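PDB 6DTU: maltose-binding protein MalE1 from Thermotoga maritima, which binds maltotetraose in its interdomain cleft and probably serves as the periplasmic maltodextrin receptor of a carbohydrate transporter. Local coordinates for residues P79-L84 against F285-E290; I182-E187 against E367-Q372. One frame throughout, in Å; residues are numbered along the deposited sequence.

How the contacts relate
Along the chain, the loop P79-L84 comes first, then the strand end and turn I182-E187, then the joint F285-E290 and finally helix 358-374 with E367-Q372. The segments therefore alternate, and the two closures cross rather than nest: contact 1 spans 200 intervening residues, contact 2 spans 179. Their centres are 40 Å apart and their nearest atoms about 30 Å, so they do not touch. Contact 1 fastens the loop between helices 66-71 and 89-94 to the junction of helices 275-286 and 289-298. Contact 2 ties the three-stranded sheet, through strand 181-183, to the C-terminal helix. Both lie peripherally, more than 20 Å from the centre of the chain.

Contact 1: P79-L84 against F285-E290; sequences PNFSDL and FIAKKE
The ring of F81 meets the methyl group of A287 obliquely, CE1 lying 4.2 Å from A287 CB, while L84 CB sits over the centre of one ring face, 3.9 Å above the plane, and P79 O lies at the ring edge in plane. In this solute-binding-protein fold the contact joins the loop between helices 66-71 and 89-94 to the turn that separates helix 275-286 from helix 289-298. F81 CG stands between the backbone N and the carbonyl carbon (chi1 54°), a torsion that sets the ring against its own segment, where L84 can pack on it. The L84 N to F81 O hydrogen bond of 3.0 Å closes the turn that carries L84 to that face. A287 is also approached by D83, whose CB comes to 4.3 Å from A287 CB, so the alanine methyl is touched by two residues of the loop. The buried surface is small, 114 Å² in all; across the segments the contact is apolar, and F81 also touches T283 of helix 275-286. Polar reinforcement comes through R305: its NH1 forms a salt bridge with D83 OD1 and a hydrogen bond with A287 O, thus bridging both sides. K288 occupies the N-cap position of helix 289-298, and within the turn its own N donates to F285 O at 3.2 Å.

Contact 2: I182-E187 against E367-Q372; sequences IGLANE and ERIKAQ
A single water bridges K370 and I182, accepting from K370 NZ at 2.9 Å and from I182 N at 3.0 Å. It joins strand 181-183, at an outer edge of the antiparallel three-stranded sheet, to the C-terminal helix 358-374 of this solute-binding-protein fold. The bends of the lysine chain at chi3 and chi4 (79° and 67°) turn NZ toward the strand, where it meets the water; the water thereby gives the backbone N-H of I182 an acceptor. Next to the water bridge the packing is apolar. I182 touches the helix through CD1, which lies 3.5 Å from I369 CG2 and equally 3.5 Å from K370 CG, wedged between two successive residues of the helix. With CG1 anti to the carbonyl carbon (chi1 -62°) and the chain extended beyond it, I182 projects this terminal methyl toward the helix, and the I182 and K370 side chains run alongside each other, pointing opposite ways. Together the contacts bury 174 Å². V366, one turn before K370, touches both I182 and L184, while V340 packs against L184 and I369; helix 341-352 adds M344 against L184 and A343 against I369. The side chain of I369 remains about 10 Å from a bound glucose unit, so the contact lies away from direct contact with the sugar. L184 meets the same isoleucine at its other branch, the two side chains lying nearly perpendicular, with L184 CD1 3.9 Å from I369 CD1.

Contact 1: P79-L84 against F285-E290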
ATOM      1  N   PRO A  79       5.221  -8.164 -22.968  1.00 16.53           N
ATOM      2  CA  PRO A  79       6.433  -8.659 -23.614  1.00 15.52           C
ATOM      3  C   PRO A  79       7.585  -7.710 -23.355  1.00 17.87           C
ATOM      4  O   PRO A  79       7.407  -6.551 -22.969  1.00 19.59           O
ATOM      5  CB  PRO A  79       6.065  -8.697 -25.099  1.00 20.84           C
ATOM      6  CG  PRO A  79       4.554  -8.751 -25.101  1.00 19.38           C
ATOM      7  CD  PRO A  79       4.133  -7.926 -23.934  1.00 19.77           C
ATOM      8  N   ASN A  80       8.787  -8.228 -23.570  1.00 22.78           N
ATOM      9  CA  ASN A  80       9.975  -7.436 -23.327  1.00 17.83           C
ATOM     10  C   ASN A  80       9.904  -6.139 -24.137  1.00 22.10           C
ATOM     11  O   ASN A  80       9.350  -6.087 -25.236  1.00 19.89           O
ATOM     12  CB  ASN A  80      11.200  -8.270 -23.711  1.00 20.68           C
ATOM     13  CG  ASN A  80      11.429  -9.454 -22.773  1.00 23.73           C
ATOM     14  OD1 ASN A  80      10.712  -9.659 -21.773  1.00 23.99           O
ATOM     15  ND2 ASN A  80      12.417 -10.270 -23.116  1.00 29.74           N
ATOM     16  N   PHE A  81      10.478  -5.084 -23.578  1.00 17.01           N
ATOM     17  CA  PHE A  81      10.491  -3.787 -24.233  1.00 17.00           C
ATOM     18  C   PHE A  81      11.811  -3.124 -23.892  1.00 16.62           C
ATOM     19  O   PHE A  81      12.489  -3.521 -22.946  1.00 18.40           O
ATOM     20  CB  PHE A  81       9.296  -2.915 -23.798  1.00 15.50           C
ATOM     21  CG  PHE A  81       9.164  -2.755 -22.304  1.00 15.98           C
ATOM     22  CD1 PHE A  81       9.564  -1.580 -21.695  1.00 19.26           C
ATOM     23  CD2 PHE A  81       8.645  -3.776 -21.511  1.00 16.95           C
ATOM     24  CE1 PHE A  81       9.457  -1.421 -20.314  1.00 18.20           C
ATOM     25  CE2 PHE A  81       8.535  -3.628 -20.134  1.00 16.93           C
ATOM     26  CZ  PHE A  81       8.949  -2.441 -19.536  1.00 18.87           C
ATOM     27  N   SER A  82      12.183  -2.136 -24.697  1.00 17.73           N
ATOM     28  CA  SER A  82      13.528  -1.568 -24.609  1.00 18.10           C
ATOM     29  C   SER A  82      13.817  -0.954 -23.241  1.00 18.22           C
ATOM     30  O   SER A  82      14.960  -0.985 -22.777  1.00 19.58           O
ATOM     31  CB  SER A  82      13.725  -0.530 -25.703  1.00 19.42           C
ATOM     32  OG  SER A  82      12.831   0.551 -25.509  1.00 25.83           O
ATOM     33  N   ASP A  83      12.815  -0.382 -22.586  1.00 17.73           N
ATOM     34  CA  ASP A  83      13.053   0.222 -21.284  1.00 16.80           C
ATOM     35  C   ASP A  83      13.023  -0.761 -20.128  1.00 15.73           C
ATOM     36  O   ASP A  83      13.227  -0.326 -18.999  1.00 15.36           O
ATOM     37  CB  ASP A  83      12.089   1.368 -21.004  1.00 16.28           C
ATOM     38  CG  ASP A  83      12.467   2.614 -21.755  1.00 22.94           C
ATOM     39  OD1 ASP A  83      13.294   3.388 -21.241  1.00 20.43           O
ATOM     40  OD2 ASP A  83      11.969   2.797 -22.886  1.00 30.52           O
ATOM     41  N   LEU A  84      12.819  -2.055 -20.381  1.00 15.82           N
ATOM     42  CA  LEU A  84      12.716  -3.018 -19.289  1.00 14.50           C
ATOM     43  C   LEU A  84      13.962  -3.013 -18.401  1.00 16.93           C
ATOM     44  O   LEU A  84      13.852  -3.073 -17.169  1.00 15.53           O
ATOM     45  CB  LEU A  84      12.455  -4.411 -19.878  1.00 16.61           C
ATOM     46  CG  LEU A  84      12.427  -5.632 -18.966  1.00 19.62           C
ATOM     47  CD1 LEU A  84      11.169  -5.551 -18.123  1.00 23.28           C
ATOM     48  CD2 LEU A  84      12.479  -6.918 -19.786  1.00 21.26           C
ATOM     49  N   PHE A 285       5.828   5.281 -23.531  1.00 17.36           N
ATOM     50  CA  PHE A 285       5.537   6.611 -23.004  1.00 14.13           C
ATOM     51  C   PHE A 285       5.595   6.605 -21.482  1.00 14.10           C
ATOM     52  O   PHE A 285       6.424   7.300 -20.895  1.00 14.97           O
ATOM     53  CB  PHE A 285       4.158   7.088 -23.501  1.00 15.61           C
ATOM     54  CG  PHE A 285       3.718   8.440 -22.967  1.00 14.71           C
ATOM     55  CD1 PHE A 285       4.598   9.522 -22.929  1.00 18.65           C
ATOM     56  CD2 PHE A 285       2.398   8.652 -22.582  1.00 17.04           C
ATOM     57  CE1 PHE A 285       4.195  10.762 -22.457  1.00 18.64           C
ATOM     58  CE2 PHE A 285       1.985   9.908 -22.121  1.00 16.39           C
ATOM     59  CZ  PHE A 285       2.883  10.965 -22.082  1.00 17.79           C
ATOM     60  N   ILE A 286       4.746   5.807 -20.834  1.00 14.28           N
ATOM     61  CA  ILE A 286       4.688   5.823 -19.374  1.00 13.27           C
ATOM     62  C   ILE A 286       6.019   5.366 -18.773  1.00 13.83           C
ATOM     63  O   ILE A 286       6.465   5.879 -17.741  1.00 13.46           O
ATOM     64  CB  ILE A 286       3.470   5.014 -18.873  1.00 11.64           C
ATOM     65  CG1 ILE A 286       2.161   5.695 -19.280  1.00 11.46           C
ATOM     66  CG2 ILE A 286       3.481   4.831 -17.356  1.00 13.67           C
ATOM     67  CD1 ILE A 286       1.946   7.062 -18.622  1.00 13.20           C
ATOM     68  N   ALA A 287       6.684   4.401 -19.408  1.00 13.86           N
ATOM     69  CA  ALA A 287       7.895   3.850 -18.828  1.00 13.86           C
ATOM     70  C   ALA A 287       9.112   4.750 -18.965  1.00 13.31           C
ATOM     71  O   ALA A 287      10.165   4.411 -18.408  1.00 15.68           O
ATOM     72  CB  ALA A 287       8.222   2.487 -19.448  1.00 13.22           C
ATOM     73  N   LYS A 288       9.022   5.854 -19.692  1.00 14.31           N
ATOM     74  CA  LYS A 288      10.219   6.644 -19.950  1.00 15.35           C
ATOM     75  C   LYS A 288      10.661   7.404 -18.701  1.00 15.17           C
ATOM     76  O   LYS A 288       9.884   7.640 -17.775  1.00 14.69           O
ATOM     77  CB  LYS A 288      10.000   7.630 -21.096  1.00 15.77           C
ATOM     78  CG  LYS A 288       9.866   7.015 -22.481  1.00 16.59           C
ATOM     79  CD  LYS A 288       9.294   8.005 -23.480  1.00 27.55           C
ATOM     80  CE  LYS A 288       9.994   9.349 -23.470  1.00 28.67           C
ATOM     81  NZ  LYS A 288      10.776   9.593 -24.722  1.00 32.32           N
ATOM     82  N   LYS A 289      11.948   7.772 -18.684  1.00 15.48           N
ATOM     83  CA  LYS A 289      12.525   8.444 -17.522  1.00 15.22           C
ATOM     84  C   LYS A 289      11.743   9.689 -17.135  1.00 14.82           C
ATOM     85  O   LYS A 289      11.307   9.828 -15.985  1.00 14.46           O
ATOM     86  CB  LYS A 289      14.005   8.763 -17.756  1.00 16.78           C
ATOM     87  CG  LYS A 289      14.615   9.502 -16.574  1.00 16.24           C
ATOM     88  CD  LYS A 289      16.126   9.743 -16.726  1.00 17.36           C
ATOM     89  CE  LYS A 289      16.453  10.559 -17.941  1.00 18.89           C
ATOM     90  NZ  LYS A 289      17.928  10.575 -18.205  1.00 26.22           N
ATOM     91  N   GLU A 290      11.570  10.614 -18.078  1.00 14.55           N
ATOM     92  CA  GLU A 290      10.865  11.849 -17.750  1.00 14.87           C
ATOM     93  C   GLU A 290       9.458  11.564 -17.249  1.00 14.10           C
ATOM     94  O   GLU A 290       8.998  12.178 -16.281  1.00 14.92           O
ATOM     95  CB  GLU A 290      10.806  12.759 -18.966  1.00 16.03           C
ATOM     96  CG  GLU A 290      12.030  13.611 -19.131  1.00 19.73           C
ATOM     97  CD  GLU A 290      11.740  14.790 -20.020  1.00 21.13           C
ATOM     98  OE1 GLU A 290      10.896  15.626 -19.624  1.00 18.58           O
ATOM     99  OE2 GLU A 290      12.311  14.846 -21.128  1.00 19.20           O
TER

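Contact 2: I182-E187 against E367-Q372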
ATOM      1  N   ILE A 182       0.330 -20.864   7.622  1.00 20.92           N
ATOM      2  CA  ILE A 182      -0.105 -19.496   7.873  1.00 20.28           C
ATOM      3  C   ILE A 182       0.339 -19.090   9.274  1.00 20.39           C
ATOM      4  O   ILE A 182       0.152 -19.848  10.230  1.00 20.50           O
ATOM      5  CB  ILE A 182      -1.626 -19.369   7.687  1.00 17.42           C
ATOM      6  CG1 ILE A 182      -2.006 -19.712   6.246  1.00 20.65           C
ATOM      7  CG2 ILE A 182      -2.109 -17.963   8.016  1.00 20.27           C
ATOM      8  CD1 ILE A 182      -3.505 -19.687   6.013  1.00 23.32           C
ATOM      9  N   GLY A 183       0.940 -17.898   9.403  1.00 16.66           N
ATOM     10  CA  GLY A 183       1.475 -17.493  10.695  1.00 19.58           C
ATOM     11  C   GLY A 183       0.804 -16.291  11.332  1.00 17.34           C
ATOM     12  O   GLY A 183       1.393 -15.591  12.166  1.00 17.99           O
ATOM     13  N   LEU A 184      -0.445 -16.052  10.977  1.00 16.25           N
ATOM     14  CA  LEU A 184      -1.160 -14.888  11.470  1.00 17.23           C
ATOM     15  C   LEU A 184      -1.838 -15.127  12.811  1.00 18.15           C
ATOM     16  O   LEU A 184      -2.572 -14.251  13.281  1.00 17.90           O
ATOM     17  CB  LEU A 184      -2.170 -14.417  10.421  1.00 21.41           C
ATOM     18  CG  LEU A 184      -1.493 -13.978   9.130  1.00 19.35           C
ATOM     19  CD1 LEU A 184      -2.558 -13.745   8.076  1.00 17.07           C
ATOM     20  CD2 LEU A 184      -0.683 -12.718   9.352  1.00 19.10           C
ATOM     21  N   ALA A 185      -1.647 -16.306  13.412  1.00 18.76           N
ATOM     22  CA  ALA A 185      -2.098 -16.565  14.775  1.00 17.76           C
ATOM     23  C   ALA A 185      -1.012 -17.249  15.595  1.00 18.90           C
ATOM     24  O   ALA A 185      -1.326 -17.905  16.593  1.00 18.16           O
ATOM     25  CB  ALA A 185      -3.392 -17.382  14.821  1.00 19.94           C
ATOM     26  N   ASN A 186       0.249 -17.129  15.186  1.00 20.92           N
ATOM     27  CA  ASN A 186       1.332 -17.644  16.008  1.00 19.62           C
ATOM     28  C   ASN A 186       1.576 -16.693  17.181  1.00 21.39           C
ATOM     29  O   ASN A 186       0.918 -15.661  17.320  1.00 19.68           O
ATOM     30  CB  ASN A 186       2.567 -17.992  15.166  1.00 18.40           C
ATOM     31  CG  ASN A 186       3.293 -16.775  14.607  1.00 19.77           C
ATOM     32  OD1 ASN A 186       3.075 -15.630  15.018  1.00 19.82           O
ATOM     33  ND2 ASN A 186       4.191 -17.033  13.668  1.00 21.10           N
ATOM     34  N   GLU A 187       2.522 -17.036  18.049  1.00 24.97           N
ATOM     35  CA  GLU A 187       2.683 -16.225  19.251  1.00 25.14           C
ATOM     36  C   GLU A 187       3.174 -14.819  18.930  1.00 21.70           C
ATOM     37  O   GLU A 187       2.838 -13.870  19.645  1.00 20.80           O
ATOM     38  CB  GLU A 187       3.546 -16.944  20.293  1.00 30.76           C
ATOM     39  CG  GLU A 187       2.936 -18.257  20.804  1.00 34.66           C
ATOM     40  CD  GLU A 187       1.533 -18.097  21.395  1.00 38.27           C
ATOM     41  OE1 GLU A 187       1.325 -17.210  22.259  1.00 41.18           O
ATOM     42  OE2 GLU A 187       0.632 -18.872  20.997  1.00 39.68           O
ATOM     43  N   GLU A 367      -8.333 -20.041  10.576  1.00 21.14           N
ATOM     44  CA  GLU A 367      -9.205 -21.110  10.093  1.00 25.11           C
ATOM     45  C   GLU A 367     -10.055 -20.640   8.921  1.00 23.12           C
ATOM     46  O   GLU A 367     -10.311 -21.406   7.982  1.00 20.34           O
ATOM     47  CB  GLU A 367     -10.120 -21.613  11.216  1.00 22.77           C
ATOM     48  CG  GLU A 367      -9.411 -21.919  12.526  1.00 26.22           C
ATOM     49  CD  GLU A 367     -10.292 -22.652  13.531  1.00 37.92           C
ATOM     50  OE1 GLU A 367      -9.756 -23.476  14.305  1.00 41.53           O
ATOM     51  OE2 GLU A 367     -11.515 -22.390  13.563  1.00 40.92           O
ATOM     52  N   ARG A 368     -10.469 -19.375   8.939  1.00 19.38           N
ATOM     53  CA  ARG A 368     -11.220 -18.840   7.816  1.00 21.14           C
ATOM     54  C   ARG A 368     -10.355 -18.755   6.568  1.00 21.41           C
ATOM     55  O   ARG A 368     -10.777 -19.181   5.492  1.00 20.68           O
ATOM     56  CB  ARG A 368     -11.818 -17.481   8.180  1.00 20.00           C
ATOM     57  CG  ARG A 368     -12.524 -16.786   7.043  1.00 22.54           C
ATOM     58  CD  ARG A 368     -13.108 -15.452   7.481  1.00 24.38           C
ATOM     59  NE  ARG A 368     -13.365 -14.562   6.350  1.00 25.65           N
ATOM     60  CZ  ARG A 368     -13.904 -13.357   6.472  1.00 23.49           C
ATOM     61  NH1 ARG A 368     -14.241 -12.914   7.672  1.00 22.75           N
ATOM     62  NH2 ARG A 368     -14.103 -12.601   5.404  1.00 27.26           N
ATOM     63  N   ILE A 369      -9.119 -18.272   6.710  1.00 18.72           N
ATOM     64  CA  ILE A 369      -8.228 -18.145   5.554  1.00 17.11           C
ATOM     65  C   ILE A 369      -7.945 -19.513   4.954  1.00 19.82           C
ATOM     66  O   ILE A 369      -7.994 -19.699   3.730  1.00 18.79           O
ATOM     67  CB  ILE A 369      -6.926 -17.448   5.972  1.00 17.19           C
ATOM     68  CG1 ILE A 369      -7.225 -16.032   6.468  1.00 16.41           C
ATOM     69  CG2 ILE A 369      -5.954 -17.424   4.813  1.00 18.19           C
ATOM     70  CD1 ILE A 369      -6.037 -15.367   7.156  1.00 19.97           C
ATOM     71  N   LYS A 370      -7.641 -20.489   5.813  1.00 18.98           N
ATOM     72  CA  LYS A 370      -7.306 -21.831   5.347  1.00 21.39           C
ATOM     73  C   LYS A 370      -8.481 -22.466   4.617  1.00 20.99           C
ATOM     74  O   LYS A 370      -8.319 -23.034   3.531  1.00 20.83           O
ATOM     75  CB  LYS A 370      -6.891 -22.706   6.535  1.00 20.75           C
ATOM     76  CG  LYS A 370      -5.580 -22.308   7.181  1.00 25.35           C
ATOM     77  CD  LYS A 370      -5.141 -23.282   8.253  1.00 29.74           C
ATOM     78  CE  LYS A 370      -4.524 -24.520   7.622  1.00 30.74           C
ATOM     79  NZ  LYS A 370      -3.228 -24.212   6.918  1.00 25.95           N
ATOM     80  N   ALA A 371      -9.681 -22.356   5.187  1.00 19.29           N
ATOM     81  CA  ALA A 371     -10.843 -22.964   4.549  1.00 23.85           C
ATOM     82  C   ALA A 371     -11.068 -22.368   3.169  1.00 24.08           C
ATOM     83  O   ALA A 371     -11.368 -23.087   2.209  1.00 28.86           O
ATOM     84  CB  ALA A 371     -12.077 -22.813   5.441  1.00 23.74           C
ATOM     85  N   GLN A 372     -10.883 -21.058   3.038  1.00 23.20           N
ATOM     86  CA  GLN A 372     -11.071 -20.425   1.746  1.00 23.73           C
ATOM     87  C   GLN A 372      -9.988 -20.844   0.754  1.00 22.50           C
ATOM     88  O   GLN A 372     -10.292 -21.080  -0.414  1.00 25.83           O
ATOM     89  CB  GLN A 372     -11.193 -18.917   1.942  1.00 26.70           C
ATOM     90  CG  GLN A 372     -12.623 -18.445   2.355  1.00 32.82           C
ATOM     91  CD  GLN A 372     -13.152 -18.974   3.709  1.00 36.28           C
ATOM     92  OE1 GLN A 372     -12.841 -20.077   4.145  1.00 37.15           O
ATOM     93  NE2 GLN A 372     -13.987 -18.169   4.360  1.00 38.96           N
TER
HETATM   94  O   HOH W   1      -1.384 -23.042   8.818  1.00 26.69           O